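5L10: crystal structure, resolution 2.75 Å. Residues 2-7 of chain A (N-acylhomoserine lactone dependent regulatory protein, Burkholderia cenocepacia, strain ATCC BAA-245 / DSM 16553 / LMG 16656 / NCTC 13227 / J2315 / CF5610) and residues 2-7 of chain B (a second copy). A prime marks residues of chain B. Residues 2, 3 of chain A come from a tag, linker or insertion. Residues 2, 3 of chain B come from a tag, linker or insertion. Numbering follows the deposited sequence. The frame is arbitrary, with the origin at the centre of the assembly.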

# COMPACT_ATOMS: atom_id res chain seq x y z
N ASN A 2 13.04 -17.72 -8.56
CA ASN A 2 12.12 -16.60 -8.39
C ASN A 2 11.14 -16.86 -7.25
O ASN A 2 10.63 -15.93 -6.65
N ALA A 3 10.89 -18.14 -6.95
CA ALA A 3 10.12 -18.49 -5.76
C ALA A 3 10.80 -17.99 -4.49
O ALA A 3 10.12 -17.80 -3.47
N MSE A 4 12.11 -17.77 -4.54
CA MSE A 4 12.88 -17.17 -3.45
C MSE A 4 12.36 -15.78 -3.09
O MSE A 4 12.43 -15.35 -1.94
N ASP A 5 11.84 -15.06 -4.10
CA ASP A 5 11.34 -13.71 -3.88
C ASP A 5 10.21 -13.69 -2.86
O ASP A 5 10.12 -12.78 -2.03
N LEU A 6 9.33 -14.70 -2.90
CA LEU A 6 8.24 -14.75 -1.94
C LEU A 6 8.73 -15.07 -0.53
O LEU A 6 8.16 -14.59 0.45
N THR A 7 9.79 -15.88 -0.42
CA THR A 7 10.42 -16.09 0.87
C THR A 7 11.03 -14.80 1.40
O THR A 7 10.96 -14.52 2.61
N ASN B 2 2.46 -22.28 -2.99
CA ASN B 2 3.42 -21.32 -2.45
C ASN B 2 4.28 -20.76 -3.58
O ASN B 2 4.57 -19.56 -3.61
N ALA B 3 4.68 -21.62 -4.51
CA ALA B 3 5.28 -21.12 -5.75
C ALA B 3 4.25 -20.36 -6.57
O ALA B 3 4.61 -19.49 -7.37
N MSE B 4 2.96 -20.66 -6.37
CA MSE B 4 1.87 -20.03 -7.10
C MSE B 4 1.60 -18.58 -6.69
O MSE B 4 1.31 -17.74 -7.54
N ASP B 5 1.69 -18.31 -5.38
CA ASP B 5 1.35 -17.00 -4.85
C ASP B 5 2.06 -15.88 -5.61
O ASP B 5 1.47 -14.81 -5.84
N LEU B 6 3.31 -16.10 -6.02
CA LEU B 6 4.02 -15.08 -6.78
C LEU B 6 3.51 -15.00 -8.21
O LEU B 6 3.46 -13.91 -8.80
N THR B 7 3.13 -16.14 -8.79
CA THR B 7 2.54 -16.12 -10.13
C THR B 7 1.08 -15.71 -10.09
O THR B 7 0.59 -15.11 -11.06

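Two helix starts meet almost at right angles, their axes 8.6 Å apart at closest approach and crossing at 95°, and the contact they make is small, centred on a pair of leucines whose nearest partners are backbone carbonyls, and built around one residue used twice. Leu6 and Leu6′ both point toward the opposing stretch, each with chi1 t and chi2 p, and their CA atoms lie 6.4 Å apart. Each loses 88 Å² to the other stretch, far more than any neighbour, out of 309 Å² buried in all. The two leucines meet only loosely: Leu6 CB stands 4.5 Å from Leu6′ CD1.

Their tighter packing is against the backbone and side chains at the start of the partner stretch. Leu6 CD2 sits 3.1 Å from Asn2′ O and 3.5 Å from Asp5′ CB; in return, Leu6′ CD2 lies 3.2 Å from Asn2 O and 3.7 Å from Asp5 CB. Each methyl thus occupies the same kind of site, bounded by a carbonyl and an aspartate methylene. Asp5 and Asp5′, both m at chi1, point toward the partner at CB; the CB atoms make the closest approach, with the carboxylates somewhat farther from the same methyls.

Polar groups line the contact without bonding across it: no hydrogen bond or salt bridge joins the stretches. Asn2 (p) and Asn2′ (t), both from the expression tag, leave the backbone sideways with their ends coming nearer. The symmetry breaks here, since Asn2′ OD1 reaches 3.2 Å from Leu6 CD2, whereas the side chain of Asn2 comes no nearer than 4.9 Å, from Asn2 CB to Leu6′ CD2, and its OD1 accepts a weak hydrogen bond from Ala3 N at 2.9 Å. Thr7′ (p) donates from OG1 to Met4′ O at 2.7 Å, within its own stretch.

The selenomethionines Met4 and Met4′ point away, and the other stretch covers none of their surface.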

# COMPACT_ATOMS: atom_id res chain seq x y z
CB ASN A 2 11.35 -16.35 -9.69
CG ASN A 2 10.50 -17.52 -10.11
OD1 ASN A 2 10.78 -18.67 -9.76
ND2 ASN A 2 9.45 -17.25 -10.87
CB ALA A 3 9.92 -20.01 -5.69
CB MSE A 4 14.36 -17.11 -3.84
CG MSE A 4 15.26 -16.34 -2.88
SE MSE A 4 15.17 -17.01 -1.05
CE MSE A 4 15.55 -18.89 -1.39
CB ASP A 5 10.87 -13.09 -5.20
CG ASP A 5 11.97 -13.02 -6.24
OD1 ASP A 5 13.14 -13.32 -5.91
OD2 ASP A 5 11.67 -12.67 -7.40
CB LEU A 6 7.19 -15.77 -2.38
CG LEU A 6 5.96 -15.86 -1.49
CD1 LEU A 6 5.29 -14.49 -1.34
CD2 LEU A 6 4.98 -16.88 -2.03
CB THR A 7 11.49 -17.18 0.76
OG1 THR A 7 10.88 -18.41 0.33
CG2 THR A 7 12.19 -17.40 2.09
CB ASN B 2 4.30 -21.98 -1.38
CG ASN B 2 4.91 -20.96 -0.43
OD1 ASN B 2 5.31 -19.87 -0.83
ND2 ASN B 2 4.97 -21.32 0.85
CB ALA B 3 5.87 -22.28 -6.55
CB MSE B 4 0.59 -20.85 -6.92
CG MSE B 4 0.57 -22.14 -7.71
SE MSE B 4 0.25 -21.81 -9.60
CE MSE B 4 -1.59 -21.19 -9.49
CB ASP B 5 1.69 -16.92 -3.36
CG ASP B 5 0.72 -17.70 -2.49
OD1 ASP B 5 0.69 -17.45 -1.27
OD2 ASP B 5 -0.01 -18.56 -3.03
CB LEU B 6 5.52 -15.35 -6.75
CG LEU B 6 6.38 -14.09 -6.90
CD1 LEU B 6 6.03 -13.10 -5.79
CD2 LEU B 6 7.85 -14.44 -6.88
CB THR B 7 2.69 -17.49 -10.80
OG1 THR B 7 1.99 -18.48 -10.04
CG2 THR B 7 4.16 -17.88 -10.90